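Local coordinates for protein 3-oxosteroid 1-dehydrogenase (Sterolibacterium denitrificans, PDB 7P18) that probably catalyses the FAD-dependent 1,2-dehydrogenation of 3-oxosteroids to 3-oxo-Delta(1)-steroids, passing the electrons to an acceptor, at residues G345-F356 / S377-D388; M317-S325 / Y363-Y371. One frame throughout, in Å; residues are numbered along the deposited sequence.

Contact 1 of 2, residues G345-F356 / S377-D388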
loop_
_atom_site.group_PDB
_atom_site.type_symbol
_atom_site.label_atom_id
_atom_site.label_comp_id
_atom_site.label_asym_id
_atom_site.label_seq_id
_atom_site.Cartn_x
_atom_site.Cartn_y
_atom_site.Cartn_z
ATOM N N GLY A 345 -0.833 4.880 24.511
ATOM C CA GLY A 345 -2.109 5.233 25.161
ATOM C C GLY A 345 -3.343 4.756 24.394
ATOM O O GLY A 345 -4.438 5.132 24.806
ATOM N N CYS A 346 -3.191 3.992 23.314
ATOM C CA CYS A 346 -4.384 3.478 22.573
ATOM C C CYS A 346 -4.425 1.962 22.667
ATOM O O CYS A 346 -3.350 1.323 22.654
ATOM C CB CYS A 346 -4.404 3.960 21.144
ATOM S SG CYS A 346 -3.109 3.261 20.081
ATOM N N ILE A 347 -5.621 1.388 22.792
ATOM C CA ILE A 347 -5.772 -0.093 22.820
ATOM C C ILE A 347 -6.834 -0.496 21.809
ATOM O O ILE A 347 -7.710 0.321 21.514
ATOM C CB ILE A 347 -6.075 -0.640 24.227
ATOM C CG1 ILE A 347 -7.336 -0.056 24.862
ATOM C CG2 ILE A 347 -4.861 -0.478 25.130
ATOM C CD1 ILE A 347 -7.797 -0.887 26.051
ATOM N N VAL A 348 -6.728 -1.724 21.311
ATOM C CA VAL A 348 -7.759 -2.311 20.417
ATOM C C VAL A 348 -8.451 -3.418 21.171
ATOM O O VAL A 348 -7.775 -4.302 21.688
ATOM C CB VAL A 348 -7.113 -2.790 19.100
ATOM C CG1 VAL A 348 -8.076 -3.632 18.278
ATOM C CG2 VAL A 348 -6.621 -1.563 18.334
ATOM N N VAL A 349 -9.789 -3.401 21.155
ATOM C CA VAL A 349 -10.605 -4.426 21.844
ATOM C C VAL A 349 -11.675 -4.953 20.896
ATOM O O VAL A 349 -12.068 -4.239 19.949
ATOM C CB VAL A 349 -11.243 -3.873 23.136
ATOM C CG1 VAL A 349 -10.155 -3.452 24.118
ATOM C CG2 VAL A 349 -12.222 -2.737 22.829
ATOM N N ASN A 350 -12.104 -6.176 21.190
ATOM C CA ASN A 350 -13.304 -6.829 20.597
ATOM C C ASN A 350 -14.537 -6.408 21.405
ATOM O O ASN A 350 -14.419 -5.527 22.281
ATOM C CB ASN A 350 -13.135 -8.354 20.513
ATOM C CG ASN A 350 -12.947 -9.037 21.849
ATOM O OD1 ASN A 350 -13.291 -8.485 22.890
ATOM N ND2 ASN A 350 -12.443 -10.258 21.845
ATOM N N GLY A 351 -15.699 -6.980 21.093
ATOM C CA GLY A 351 -16.977 -6.605 21.721
ATOM C C GLY A 351 -17.042 -7.025 23.178
ATOM O O GLY A 351 -17.874 -6.463 23.913
ATOM N N LYS A 352 -16.207 -7.970 23.590
ATOM C CA LYS A 352 -16.052 -8.391 25.008
ATOM C C LYS A 352 -15.117 -7.436 25.761
ATOM O O LYS A 352 -14.815 -7.727 26.929
ATOM C CB LYS A 352 -15.543 -9.829 25.035
ATOM C CG LYS A 352 -16.547 -10.831 24.485
ATOM C CD LYS A 352 -15.981 -12.234 24.333
ATOM C CE LYS A 352 -17.060 -13.281 24.160
ATOM N NZ LYS A 352 -16.481 -14.643 24.165
ATOM N N GLY A 353 -14.652 -6.368 25.105
ATOM C CA GLY A 353 -13.689 -5.389 25.661
ATOM C C GLY A 353 -12.294 -5.960 25.917
ATOM O O GLY A 353 -11.525 -5.359 26.693
ATOM N N GLN A 354 -11.936 -7.061 25.275
ATOM C CA GLN A 354 -10.620 -7.715 25.494
ATOM C C GLN A 354 -9.680 -7.341 24.345
ATOM O O GLN A 354 -10.153 -7.271 23.168
ATOM C CB GLN A 354 -10.731 -9.240 25.539
ATOM C CG GLN A 354 -11.782 -9.808 26.491
ATOM C CD GLN A 354 -12.129 -11.212 26.025
ATOM O OE1 GLN A 354 -12.311 -11.497 24.830
ATOM N NE2 GLN A 354 -12.228 -12.129 26.963
ATOM N N ARG A 355 -8.391 -7.193 24.646
ATOM C CA ARG A 355 -7.333 -7.069 23.609
ATOM C C ARG A 355 -7.089 -8.428 22.960
ATOM O O ARG A 355 -7.238 -9.458 23.652
ATOM C CB ARG A 355 -6.043 -6.490 24.205
ATOM C CG ARG A 355 -6.178 -5.037 24.630
ATOM C CD ARG A 355 -4.907 -4.552 25.320
ATOM N NE ARG A 355 -3.753 -4.571 24.427
ATOM C CZ ARG A 355 -2.581 -5.158 24.671
ATOM N NH1 ARG A 355 -2.359 -5.801 25.805
ATOM N NH2 ARG A 355 -1.620 -5.111 23.755
ATOM N N PHE A 356 -6.670 -8.459 21.685
ATOM C CA PHE A 356 -6.419 -9.745 20.963
ATOM C C PHE A 356 -5.190 -9.657 20.060
ATOM O O PHE A 356 -4.787 -10.730 19.485
ATOM C CB PHE A 356 -7.633 -10.177 20.145
ATOM C CG PHE A 356 -8.128 -9.190 19.132
ATOM C CD1 PHE A 356 -7.632 -9.189 17.855
ATOM C CD2 PHE A 356 -9.078 -8.236 19.469
ATOM C CE1 PHE A 356 -8.071 -8.258 16.932
ATOM C CE2 PHE A 356 -9.503 -7.289 18.559
ATOM C CZ PHE A 356 -8.992 -7.300 17.278
ATOM N N SER A 377 -14.723 -14.981 19.028
ATOM C CA SER A 377 -15.470 -14.023 19.884
ATOM C C SER A 377 -16.796 -13.639 19.225
ATOM O O SER A 377 -17.719 -13.225 19.960
ATOM C CB SER A 377 -14.649 -12.773 20.174
ATOM O OG SER A 377 -14.681 -11.846 19.073
ATOM N N GLY A 378 -16.846 -13.660 17.895
ATOM C CA GLY A 378 -17.969 -13.125 17.108
ATOM C C GLY A 378 -18.054 -11.625 17.082
ATOM O O GLY A 378 -19.035 -11.132 16.586
ATOM N N SER A 379 -17.052 -10.892 17.568
ATOM C CA SER A 379 -17.148 -9.425 17.684
ATOM C C SER A 379 -15.770 -8.763 17.539
ATOM O O SER A 379 -15.480 -7.892 18.348
ATOM C CB SER A 379 -17.788 -9.049 19.021
ATOM O OG SER A 379 -17.014 -9.601 20.086
ATOM N N ALA A 380 -14.988 -9.094 16.513
ATOM C CA ALA A 380 -13.684 -8.435 16.239
ATOM C C ALA A 380 -13.602 -7.887 14.817
ATOM O O ALA A 380 -12.601 -7.262 14.512
ATOM C CB ALA A 380 -12.584 -9.398 16.555
ATOM N N VAL A 381 -14.600 -8.114 13.963
ATOM C CA VAL A 381 -14.680 -7.407 12.654
ATOM C C VAL A 381 -16.022 -6.707 12.617
ATOM O O VAL A 381 -17.019 -7.429 12.514
ATOM C CB VAL A 381 -14.542 -8.400 11.482
ATOM C CG1 VAL A 381 -14.680 -7.695 10.145
ATOM C CG2 VAL A 381 -13.228 -9.168 11.565
ATOM N N PRO A 382 -16.114 -5.362 12.759
ATOM C CA PRO A 382 -14.990 -4.500 13.134
ATOM C C PRO A 382 -14.587 -4.644 14.598
ATOM O O PRO A 382 -15.224 -5.353 15.351
ATOM C CB PRO A 382 -15.509 -3.083 12.896
ATOM C CG PRO A 382 -16.993 -3.207 13.120
ATOM C CD PRO A 382 -17.343 -4.582 12.578
ATOM N N ALA A 383 -13.475 -3.986 14.960
ATOM C CA ALA A 383 -12.952 -3.895 16.334
ATOM C C ALA A 383 -12.921 -2.418 16.714
ATOM O O ALA A 383 -13.398 -1.604 15.927
ATOM C CB ALA A 383 -11.583 -4.552 16.423
ATOM N N TRP A 384 -12.491 -2.117 17.937
ATOM C CA TRP A 384 -12.636 -0.778 18.553
ATOM C C TRP A 384 -11.275 -0.306 19.032
ATOM O O TRP A 384 -10.616 -1.044 19.799
ATOM C CB TRP A 384 -13.677 -0.791 19.675
ATOM C CG TRP A 384 -15.038 -1.029 19.110
ATOM C CD1 TRP A 384 -15.658 -2.237 19.007
ATOM C CD2 TRP A 384 -15.875 -0.076 18.441
ATOM N NE1 TRP A 384 -16.850 -2.091 18.355
ATOM C CE2 TRP A 384 -17.016 -0.781 18.007
ATOM C CE3 TRP A 384 -15.809 1.299 18.214
ATOM C CZ2 TRP A 384 -18.053 -0.153 17.333
ATOM C CZ3 TRP A 384 -16.823 1.919 17.526
ATOM C CH2 TRP A 384 -17.930 1.196 17.089
ATOM N N LEU A 385 -10.957 0.926 18.661
ATOM C CA LEU A 385 -9.720 1.593 19.147
ATOM C C LEU A 385 -10.122 2.608 20.214
ATOM O O LEU A 385 -11.009 3.404 19.926
ATOM C CB LEU A 385 -9.035 2.256 17.964
ATOM C CG LEU A 385 -7.784 3.038 18.340
ATOM C CD1 LEU A 385 -6.649 2.068 18.521
ATOM C CD2 LEU A 385 -7.480 4.073 17.289
ATOM N N ILE A 386 -9.512 2.514 21.391
ATOM C CA ILE A 386 -9.847 3.322 22.609
ATOM C C ILE A 386 -8.625 4.149 23.019
ATOM O O ILE A 386 -7.503 3.604 23.048
ATOM C CB ILE A 386 -10.280 2.395 23.751
ATOM C CG1 ILE A 386 -11.294 1.337 23.294
ATOM C CG2 ILE A 386 -10.780 3.240 24.924
ATOM C CD1 ILE A 386 -12.659 1.891 22.940
ATOM N N PHE A 387 -8.814 5.442 23.283
ATOM C CA PHE A 387 -7.745 6.301 23.866
ATOM C C PHE A 387 -8.388 7.442 24.671
ATOM O O PHE A 387 -9.646 7.592 24.631
ATOM C CB PHE A 387 -6.825 6.820 22.764
ATOM C CG PHE A 387 -7.475 7.530 21.613
ATOM C CD1 PHE A 387 -7.775 8.887 21.681
ATOM C CD2 PHE A 387 -7.764 6.843 20.440
ATOM C CE1 PHE A 387 -8.336 9.554 20.604
ATOM C CE2 PHE A 387 -8.332 7.513 19.372
ATOM C CZ PHE A 387 -8.632 8.858 19.455
ATOM N N ASP A 388 -7.567 8.211 25.401
ATOM C CA ASP A 388 -8.069 9.257 26.334
ATOM C C ASP A 388 -7.807 10.641 25.773
ATOM O O ASP A 388 -7.312 10.788 24.635
ATOM C CB ASP A 388 -7.510 9.052 27.746
ATOM C CG ASP A 388 -6.069 9.479 27.956
ATOM O OD1 ASP A 388 -5.454 9.952 26.999
ATOM O OD2 ASP A 388 -5.581 9.288 29.093
HETATM O O HOH W 1 -5.079 7.309 26.088
#
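Strands 347-349 and 383-387 are paired neighbours in an antiparallel sheet, and four backbone bonds join them. Ile347 N gives to Ile386 O and Ile386 N to Ile347 O, at 2.9 and 2.8 Å. The same two-way exchange links Val349 and Trp384. Val348 and Leu385 form the non-hydrogen-bonded pair between them. Val348 CG2 lies 3.6 Å from Leu385 CD1. With CG anti to the backbone N (chi1 177°), Leu385 also brings CD1 near Cys346 CB. On the other face, Ile347 CG1 packs on Ile386 CB, and Val349 CG2 meets Trp384 CB at 4.0 Å. Strand 383-387 is an inner strand of this sheet, since strand 486-502 bonds to its other edge. Helix 434-450 covers Ile347 and Ile386, while Val348 faces Phe366.

Past the strand, residues 350-353 make a type I beta turn. Asn350 OD1 accepts from Gln354 N, which sits above the carbonyl plane, and more weakly from Lys352 N. Asn350 ND2 donates within its amide plane to Gln354 OE1 (168° at the hydrogen) and also bonds to Asn373. The amide is thus gripped at both ends. Gly351 N donates to Ser379 O at 2.9 Å. Ala380 CB lies over one face of the Phe356 ring, and Ala383 CB is at its edge, 3.9 Å from Phe356 CZ. A water bridges Gly345 O and Asp388 N.

Contact 2 of 2, residues M317-S325 / Y363-Y371; sequences MDWAWWVPS and YLEFGAAMY. With ANB (androsta-1,4-diene-3,17-dione), chain D.
Trp322, on strand 320-325, lays its indole against helix 363-371, which crosses the strand at 81°. The strand belongs to an antiparallel sheet of this flavoprotein, and the helix carries Tyr363 of the steroid pocket. Trp322 CB rests on Gly367 CA at 3.5 Å, where the helix has no side chain to keep it off. CG is also near Gly367 CA. CD1 then comes edge-on to Leu364 O at 3.4 Å and approaches Ala368 N. At the far end, CZ3 and CH2 reach Tyr371 CE2, which lies over one face of the indole. These two rings are oblique, with planes at 48°. Ala320 O sits over the opposite face. Tyr371 OH bonds to Pro287 O.

Leu364 has CG anti to its own N (chi1 179°), which turns CD1 back to the strand. There it meets Ala320 O and the edge of Trp319 at CZ3. Further along the strand, Pro324 CG makes a CH-pi contact over the face of Phe366, 4.1 Å from the ring centroid. No hydrogen bond crosses between the segments.

Val323 CG2 packs on Tyr363 CB, while the Tyr363 ring reaches out to the steroid, androsta-1,4-diene-3,17-dione. Phe338 and Tyr536 meet that ring edge-to-face. At its tip, Tyr363 OH is hydrogen-bonded to Tyr118 OH.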
loop_
_atom_site.group_PDB
_atom_site.type_symbol
_atom_site.label_atom_id
_atom_site.label_comp_id
_atom_site.label_asym_id
_atom_site.label_seq_id
_atom_site.Cartn_x
_atom_site.Cartn_y
_atom_site.Cartn_z
ATOM N N MET A 317 -5.900 -16.529 -3.254
ATOM C CA MET A 317 -7.074 -15.652 -3.548
ATOM C C MET A 317 -7.841 -15.333 -2.252
ATOM O O MET A 317 -8.637 -14.386 -2.272
ATOM C CB MET A 317 -7.968 -16.310 -4.584
ATOM C CG MET A 317 -7.319 -16.368 -5.956
ATOM S SD MET A 317 -7.155 -14.820 -6.741
ATOM C CE MET A 317 -8.842 -14.553 -7.321
ATOM N N ASP A 318 -7.593 -16.081 -1.195
ATOM C CA ASP A 318 -8.267 -15.878 0.115
ATOM C C ASP A 318 -7.560 -14.778 0.933
ATOM O O ASP A 318 -8.098 -14.430 2.002
ATOM C CB ASP A 318 -8.426 -17.210 0.853
ATOM C CG ASP A 318 -7.139 -17.963 1.132
ATOM O OD1 ASP A 318 -6.205 -17.852 0.359
ATOM O OD2 ASP A 318 -7.075 -18.605 2.149
ATOM N N TRP A 319 -6.448 -14.202 0.436
ATOM C CA TRP A 319 -5.676 -13.176 1.184
ATOM C C TRP A 319 -5.856 -11.785 0.568
ATOM O O TRP A 319 -5.862 -11.631 -0.673
ATOM C CB TRP A 319 -4.184 -13.565 1.252
ATOM C CG TRP A 319 -3.922 -14.494 2.394
ATOM C CD1 TRP A 319 -4.281 -15.797 2.469
ATOM C CD2 TRP A 319 -3.413 -14.161 3.687
ATOM N NE1 TRP A 319 -3.969 -16.323 3.678
ATOM C CE2 TRP A 319 -3.419 -15.346 4.449
ATOM C CE3 TRP A 319 -2.875 -13.003 4.256
ATOM C CZ2 TRP A 319 -2.959 -15.407 5.758
ATOM C CZ3 TRP A 319 -2.402 -13.068 5.548
ATOM C CH2 TRP A 319 -2.440 -14.242 6.286
ATOM N N ALA A 320 -5.940 -10.767 1.423
ATOM C CA ALA A 320 -5.875 -9.361 1.004
ATOM C C ALA A 320 -4.709 -8.711 1.752
ATOM O O ALA A 320 -4.258 -9.248 2.805
ATOM C CB ALA A 320 -7.184 -8.630 1.251
ATOM N N TRP A 321 -4.285 -7.577 1.246
ATOM C CA TRP A 321 -3.315 -6.721 1.948
ATOM C C TRP A 321 -4.103 -5.960 3.031
ATOM O O TRP A 321 -4.458 -4.800 2.803
ATOM C CB TRP A 321 -2.592 -5.803 0.977
ATOM C CG TRP A 321 -1.798 -6.441 -0.135
ATOM C CD1 TRP A 321 -2.069 -6.378 -1.465
ATOM C CD2 TRP A 321 -0.482 -7.020 -0.044
ATOM N NE1 TRP A 321 -1.044 -6.923 -2.206
ATOM C CE2 TRP A 321 -0.081 -7.370 -1.350
ATOM C CE3 TRP A 321 0.344 -7.359 1.014
ATOM C CZ2 TRP A 321 1.162 -7.940 -1.617
ATOM C CZ3 TRP A 321 1.566 -7.939 0.764
ATOM C CH2 TRP A 321 1.964 -8.227 -0.541
ATOM N N TRP A 322 -4.400 -6.621 4.140
ATOM C CA TRP A 322 -5.296 -6.041 5.188
ATOM C C TRP A 322 -4.685 -4.735 5.715
ATOM O O TRP A 322 -3.421 -4.592 5.797
ATOM C CB TRP A 322 -5.572 -7.000 6.346
ATOM C CG TRP A 322 -5.988 -8.377 5.949
ATOM C CD1 TRP A 322 -5.307 -9.531 6.171
ATOM C CD2 TRP A 322 -7.224 -8.746 5.291
ATOM N NE1 TRP A 322 -6.030 -10.592 5.681
ATOM C CE2 TRP A 322 -7.175 -10.136 5.093
ATOM C CE3 TRP A 322 -8.325 -8.037 4.807
ATOM C CZ2 TRP A 322 -8.221 -10.840 4.487
ATOM C CZ3 TRP A 322 -9.328 -8.725 4.142
ATOM C CH2 TRP A 322 -9.285 -10.115 4.015
ATOM N N VAL A 323 -5.548 -3.786 6.057
ATOM C CA VAL A 323 -5.195 -2.636 6.936
ATOM C C VAL A 323 -6.423 -2.330 7.790
ATOM O O VAL A 323 -7.534 -2.282 7.260
ATOM C CB VAL A 323 -4.687 -1.425 6.135
ATOM C CG1 VAL A 323 -5.725 -0.755 5.245
ATOM C CG2 VAL A 323 -4.015 -0.382 7.012
ATOM N N PRO A 324 -6.278 -2.032 9.099
ATOM C CA PRO A 324 -7.389 -1.475 9.873
ATOM C C PRO A 324 -7.765 -0.151 9.211
ATOM O O PRO A 324 -6.903 0.618 8.896
ATOM C CB PRO A 324 -6.838 -1.283 11.303
ATOM C CG PRO A 324 -5.338 -1.303 11.142
ATOM C CD PRO A 324 -5.074 -2.189 9.926
ATOM N N SER A 325 -9.066 0.100 8.989
ATOM C CA SER A 325 -9.493 1.306 8.237
ATOM C C SER A 325 -10.680 1.990 8.933
ATOM O O SER A 325 -11.413 1.318 9.689
ATOM C CB SER A 325 -9.827 1.014 6.788
ATOM O OG SER A 325 -11.067 0.323 6.726
ATOM N N TYR A 363 0.295 -4.053 9.681
ATOM C CA TYR A 363 -1.145 -3.984 9.293
ATOM C C TYR A 363 -1.623 -5.314 8.703
ATOM O O TYR A 363 -2.804 -5.673 8.959
ATOM C CB TYR A 363 -1.438 -2.814 8.366
ATOM C CG TYR A 363 -0.307 -2.382 7.469
ATOM C CD1 TYR A 363 0.719 -1.606 7.982
ATOM C CD2 TYR A 363 -0.278 -2.689 6.133
ATOM C CE1 TYR A 363 1.759 -1.164 7.180
ATOM C CE2 TYR A 363 0.774 -2.263 5.316
ATOM C CZ TYR A 363 1.808 -1.522 5.847
ATOM O OH TYR A 363 2.889 -1.102 5.091
ATOM N N LEU A 364 -0.811 -6.038 7.928
ATOM C CA LEU A 364 -1.270 -7.335 7.360
ATOM C C LEU A 364 -1.668 -8.299 8.466
ATOM O O LEU A 364 -2.798 -8.858 8.441
ATOM C CB LEU A 364 -0.170 -7.940 6.482
ATOM C CG LEU A 364 -0.503 -9.287 5.862
ATOM C CD1 LEU A 364 -1.577 -9.175 4.807
ATOM C CD2 LEU A 364 0.737 -9.922 5.237
ATOM N N GLU A 365 -0.797 -8.482 9.453
ATOM C CA GLU A 365 -1.030 -9.422 10.567
ATOM C C GLU A 365 -2.158 -8.899 11.453
ATOM O O GLU A 365 -2.872 -9.740 12.018
ATOM C CB GLU A 365 0.265 -9.652 11.339
ATOM C CG GLU A 365 1.168 -10.672 10.629
ATOM C CD GLU A 365 1.945 -10.147 9.456
ATOM O OE1 GLU A 365 2.137 -8.920 9.415
ATOM O OE2 GLU A 365 2.342 -10.980 8.573
ATOM N N PHE A 366 -2.296 -7.572 11.576
ATOM C CA PHE A 366 -3.398 -6.957 12.362
ATOM C C PHE A 366 -4.753 -7.387 11.762
ATOM O O PHE A 366 -5.603 -7.887 12.500
ATOM C CB PHE A 366 -3.183 -5.452 12.422
ATOM C CG PHE A 366 -4.137 -4.743 13.353
ATOM C CD1 PHE A 366 -5.452 -4.562 12.969
ATOM C CD2 PHE A 366 -3.689 -4.179 14.549
ATOM C CE1 PHE A 366 -6.344 -3.923 13.802
ATOM C CE2 PHE A 366 -4.573 -3.497 15.366
ATOM C CZ PHE A 366 -5.902 -3.358 14.981
ATOM N N GLY A 367 -4.969 -7.180 10.456
ATOM C CA GLY A 367 -6.171 -7.649 9.731
ATOM C C GLY A 367 -6.405 -9.135 9.938
ATOM O O GLY A 367 -7.547 -9.537 10.321
ATOM N N ALA A 368 -5.377 -9.960 9.766
ATOM C CA ALA A 368 -5.504 -11.419 9.935
ATOM C C ALA A 368 -5.956 -11.739 11.358
ATOM O O ALA A 368 -6.791 -12.640 11.517
ATOM C CB ALA A 368 -4.211 -12.115 9.612
ATOM N N ALA A 369 -5.459 -11.012 12.359
ATOM C CA ALA A 369 -5.781 -11.258 13.772
ATOM C C ALA A 369 -7.236 -10.853 14.034
ATOM O O ALA A 369 -7.829 -11.473 14.925
ATOM C CB ALA A 369 -4.835 -10.508 14.688
ATOM N N MET A 370 -7.755 -9.833 13.356
ATOM C CA MET A 370 -9.199 -9.431 13.510
ATOM C C MET A 370 -10.073 -10.633 13.095
ATOM O O MET A 370 -10.971 -11.033 13.860
ATOM C CB MET A 370 -9.542 -8.209 12.666
ATOM C CG MET A 370 -8.889 -6.918 13.148
ATOM S SD MET A 370 -9.162 -5.558 12.086
ATOM C CE MET A 370 -10.935 -5.299 12.215
ATOM N N TYR A 371 -9.760 -11.254 11.965
ATOM C CA TYR A 371 -10.519 -12.443 11.472
ATOM C C TYR A 371 -10.318 -13.601 12.434
ATOM O O TYR A 371 -11.285 -14.334 12.743
ATOM C CB TYR A 371 -10.172 -12.774 10.023
ATOM C CG TYR A 371 -10.858 -11.907 9.004
ATOM C CD1 TYR A 371 -12.218 -12.047 8.730
ATOM C CD2 TYR A 371 -10.183 -10.893 8.348
ATOM C CE1 TYR A 371 -12.853 -11.243 7.796
ATOM C CE2 TYR A 371 -10.792 -10.094 7.405
ATOM C CZ TYR A 371 -12.150 -10.241 7.155
ATOM O OH TYR A 371 -12.719 -9.453 6.222
HETATM C C1 ANB D . 2.165 1.939 3.838
HETATM C C10 ANB D . 3.186 2.865 4.428
HETATM C C11 ANB D . 1.396 4.753 4.682
HETATM C C12 ANB D . 1.092 6.258 4.704
HETATM C C13 ANB D . 2.162 7.013 5.471
HETATM C C14 ANB D . 3.503 6.757 4.769
HETATM C C15 ANB D . 4.441 7.810 5.375
HETATM C C16 ANB D . 3.538 9.040 5.570
HETATM C C17 ANB D . 2.117 8.534 5.439
HETATM C C18 ANB D . 2.169 6.660 6.978
HETATM C C19 ANB D . 3.275 2.528 5.942
HETATM C C2 ANB D . 2.453 0.757 3.290
HETATM C C3 ANB D . 3.832 0.407 2.952
HETATM C C4 ANB D . 4.776 1.511 3.064
HETATM C C5 ANB D . 4.536 2.611 3.791
HETATM C C6 ANB D . 5.632 3.598 4.081
HETATM C C7 ANB D . 5.192 5.050 3.970
HETATM C C8 ANB D . 3.918 5.290 4.769
HETATM C C9 ANB D . 2.807 4.379 4.198
HETATM O O1 ANB D . 4.158 -0.724 2.568
HETATM O O2 ANB D . 1.133 9.232 5.350
#

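How the contacts relate
Both contacts are mostly buried and reach the same antiparallel sheet, but contact 2 lies closer to the centre of the chain. Contact 1 is far from the annotated sites, and its turn end approaches the surface. Contact 2 borders the steroid pocket, and Trp321 lies close to the flavin. Their chemistry differs with the elements they join: strand pairing in contact 1 rests on backbone hydrogen bonds, whereas strand on helix in contact 2 rests on aromatic and aliphatic packing. Helix 363-377 joins them. It follows strand 347-349 and precedes strand 383-387, and its Met370 CE touches Ala380 O at 3.4 Å.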